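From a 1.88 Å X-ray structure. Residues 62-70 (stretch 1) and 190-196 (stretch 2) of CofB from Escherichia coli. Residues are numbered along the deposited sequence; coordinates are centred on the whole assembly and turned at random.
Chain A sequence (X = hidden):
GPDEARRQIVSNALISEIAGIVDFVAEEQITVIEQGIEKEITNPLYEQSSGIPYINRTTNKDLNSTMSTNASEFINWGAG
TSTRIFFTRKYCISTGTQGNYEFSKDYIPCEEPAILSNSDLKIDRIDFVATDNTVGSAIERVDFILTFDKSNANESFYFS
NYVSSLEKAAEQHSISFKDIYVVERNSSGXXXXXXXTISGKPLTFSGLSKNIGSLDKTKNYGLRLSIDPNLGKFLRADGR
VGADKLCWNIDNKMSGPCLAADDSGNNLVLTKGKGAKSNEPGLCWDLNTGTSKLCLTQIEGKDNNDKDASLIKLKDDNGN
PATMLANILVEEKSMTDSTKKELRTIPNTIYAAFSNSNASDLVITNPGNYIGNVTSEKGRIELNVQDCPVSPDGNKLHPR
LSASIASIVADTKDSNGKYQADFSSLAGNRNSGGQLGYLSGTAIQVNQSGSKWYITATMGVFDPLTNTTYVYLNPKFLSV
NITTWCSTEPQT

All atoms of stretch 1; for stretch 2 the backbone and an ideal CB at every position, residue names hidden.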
# COMPACT_ATOMS: atom_id res chain seq x y z
N ASP A 62 27.60 25.61 26.02
CA ASP A 62 28.80 25.69 25.19
C ASP A 62 29.68 24.47 25.47
O ASP A 62 30.03 24.21 26.61
CB ASP A 62 29.55 27.00 25.49
CG ASP A 62 30.72 27.26 24.54
OD1 ASP A 62 31.37 26.30 24.07
OD2 ASP A 62 31.00 28.45 24.29
N LEU A 63 30.02 23.72 24.42
CA LEU A 63 30.86 22.54 24.57
C LEU A 63 32.19 22.83 25.28
O LEU A 63 32.82 21.93 25.86
CB LEU A 63 31.14 21.91 23.21
CG LEU A 63 30.03 21.03 22.64
CD1 LEU A 63 30.23 20.81 21.14
CD2 LEU A 63 29.98 19.70 23.38
N ASN A 64 32.61 24.09 25.23
CA ASN A 64 33.91 24.46 25.77
C ASN A 64 33.84 25.04 27.18
O ASN A 64 34.87 25.34 27.78
CB ASN A 64 34.61 25.43 24.82
CG ASN A 64 34.90 24.81 23.48
OD1 ASN A 64 35.63 23.82 23.39
ND2 ASN A 64 34.31 25.36 22.42
N SER A 65 32.64 25.18 27.71
CA SER A 65 32.46 25.76 29.03
C SER A 65 32.74 24.74 30.12
O SER A 65 32.77 23.54 29.85
CB SER A 65 31.05 26.31 29.20
OG SER A 65 30.79 27.31 28.23
N THR A 66 32.93 25.23 31.34
CA THR A 66 33.23 24.37 32.49
C THR A 66 32.14 23.34 32.75
O THR A 66 30.96 23.69 32.84
CB THR A 66 33.38 25.18 33.77
OG1 THR A 66 34.12 26.38 33.49
CG2 THR A 66 34.09 24.35 34.84
N MET A 67 32.55 22.08 32.92
CA MET A 67 31.63 21.00 33.28
C MET A 67 31.23 21.13 34.74
O MET A 67 32.02 21.59 35.57
CB MET A 67 32.29 19.65 33.03
CG MET A 67 32.54 19.32 31.56
SD MET A 67 33.47 17.78 31.37
CE MET A 67 32.36 16.63 32.17
N SER A 68 30.01 20.72 35.05
CA SER A 68 29.52 20.79 36.43
C SER A 68 30.39 19.99 37.41
O SER A 68 30.97 18.98 37.04
CB SER A 68 28.08 20.28 36.50
OG SER A 68 27.60 20.32 37.82
N THR A 69 30.46 20.46 38.65
CA THR A 69 31.16 19.73 39.71
C THR A 69 30.19 19.31 40.80
O THR A 69 30.59 18.85 41.86
CB THR A 69 32.26 20.58 40.36
OG1 THR A 69 31.66 21.76 40.93
CG2 THR A 69 33.31 20.99 39.34
N ASN A 70 28.90 19.50 40.53
CA ASN A 70 27.85 19.39 41.54
C ASN A 70 27.03 18.12 41.30
O ASN A 70 26.45 17.95 40.24
CB ASN A 70 26.99 20.66 41.48
CG ASN A 70 25.96 20.75 42.59
OD1 ASN A 70 25.41 19.74 43.02
ND2 ASN A 70 25.68 21.97 43.04
N UNK A 190 33.64 11.30 40.48
CA UNK A 190 32.82 11.72 39.34
C UNK A 190 32.77 13.24 39.24
O UNK A 190 32.61 13.79 38.15
CB UNK A 190 31.40 11.15 39.46
N UNK A 191 32.91 13.92 40.37
CA UNK A 191 32.92 15.39 40.38
C UNK A 191 34.27 15.97 39.95
O UNK A 191 34.39 17.18 39.75
CB UNK A 191 32.57 15.90 41.78
N UNK A 192 35.28 15.12 39.80
CA UNK A 192 36.62 15.60 39.47
C UNK A 192 36.88 15.84 37.99
O UNK A 192 37.88 16.47 37.64
CB UNK A 192 37.65 14.60 39.99
N UNK A 193 36.02 15.33 37.12
CA UNK A 193 36.22 15.46 35.68
C UNK A 193 36.28 16.90 35.20
O UNK A 193 35.49 17.73 35.64
CB UNK A 193 35.10 14.73 34.94
N UNK A 194 37.19 17.19 34.28
CA UNK A 194 37.24 18.50 33.64
C UNK A 194 37.78 18.34 32.22
O UNK A 194 38.42 17.34 31.91
CB UNK A 194 38.10 19.47 34.45
N UNK A 195 37.51 19.32 31.36
CA UNK A 195 38.03 19.27 30.00
C UNK A 195 39.56 19.31 30.02
O UNK A 195 40.17 20.13 30.70
CB UNK A 195 37.47 20.43 29.17
N UNK A 196 40.18 18.41 29.29
CA UNK A 196 41.61 18.49 29.06
C UNK A 196 41.87 19.70 28.17
O UNK A 196 41.09 19.96 27.25
CB UNK A 196 42.15 17.20 28.43

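Position 190 has helical backbone angles, and its ideal CB has nothing of stretch 1 within 5.5 Å. The contact sets no rule here, and many residues would suit. The deposited one is Ala 190.

Position 191 sits where the two stretches run close, its CA 4.7 Å from the CA of Thr 69. CA-to-CB points sideways, and the ideal CB already lies 3.5 Å from Thr 69 O. Backbone angles of -79/-8 suit almost any L-residue. With a carbonyl so near, a small side chain fits simply, while a longer one would need a rotamer that leads past that oxygen. Ala 191 is deposited: its methyl packs against Thr 69 O and goes no further.

Position 192 points its ideal CB away from stretch 1, and its angles of -84/-15 do not demand glycine. Small or polar residues would serve as well as the deposited Gly 192.

At position 193 the CA-to-CB bond runs sideways, and the ideal CB is 4.3 Å from Met 67 CE. Stretch 1 offers an apolar methyl at the root of the side chain and leaves the rest unspecified, so aliphatic or aromatic residues are plausible. Trp 193 touches Met 67 CE with its CB at 4.3 Å; at chi1 -69° (m) its indole leads away, and NE1 is hydrogen-bonded elsewhere in the structure. Its backbone matters too. Water 1 can donate to Trp 193 O at 3.0 Å and to Met 67 O at 2.7 Å, while water 2 can similarly link Ser 68 O at 2.6 Å with Ala 191 O at 2.7 Å. No direct hydrogen bond crosses the stretches, so water joins carbonyls that could not pair with each other.

Position 194 has extended angles, -149/159, and a sideways CB with open space around it on the stretch 1 side. Beta-branched or long polar residues would suit. Arg 194 leads its end away; its backbone C nevertheless lies 4.4 Å from Met 67 SD.

Position 195 points toward stretch 1, its ideal CB 5.3 Å from Met 67 SD. Beyond it lie the thioether and the carbonyls of residues 63 to 65, around the end of a type I turn. A medium-sized apolar chain would fill the gap: leucine, isoleucine or methionine. Leu 195, in the m, t rotamer, sets CD2 4.1 Å from Met 67 SD and CD1 3.6 Å from Leu 63 O, the two methyls dividing thioether from turn.

Position 196 is out of reach and unconstrained by this contact; Thr 196 bonds elsewhere through OG1.

Stretch 2 (190-196) AAGWRLT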
# COMPACT_ATOMS: atom_id res chain seq x y z
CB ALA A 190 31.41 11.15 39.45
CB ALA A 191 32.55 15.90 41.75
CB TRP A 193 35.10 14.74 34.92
CG TRP A 193 35.12 13.26 35.03
CD1 TRP A 193 34.19 12.46 35.65
CD2 TRP A 193 36.11 12.38 34.48
NE1 TRP A 193 34.55 11.13 35.52
CE2 TRP A 193 35.72 11.06 34.80
CE3 TRP A 193 37.28 12.58 33.75
CZ2 TRP A 193 36.48 9.95 34.43
CZ3 TRP A 193 38.03 11.47 33.37
CH2 TRP A 193 37.62 10.17 33.71
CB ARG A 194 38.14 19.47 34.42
CG ARG A 194 39.59 19.01 34.44
CD ARG A 194 40.56 20.07 35.00
NE ARG A 194 41.89 19.48 35.12
CZ ARG A 194 42.29 18.76 36.17
NH1 ARG A 194 41.47 18.58 37.20
NH2 ARG A 194 43.51 18.24 36.19
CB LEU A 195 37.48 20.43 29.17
CG LEU A 195 35.97 20.43 28.96
CD1 LEU A 195 35.53 21.71 28.27
CD2 LEU A 195 35.57 19.21 28.13
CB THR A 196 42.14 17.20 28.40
OG1 THR A 196 42.03 16.12 29.33
CG2 THR A 196 43.61 17.36 27.97
O HOH W 1 34.49 20.57 35.75
O HOH W 2 33.36 17.96 37.35
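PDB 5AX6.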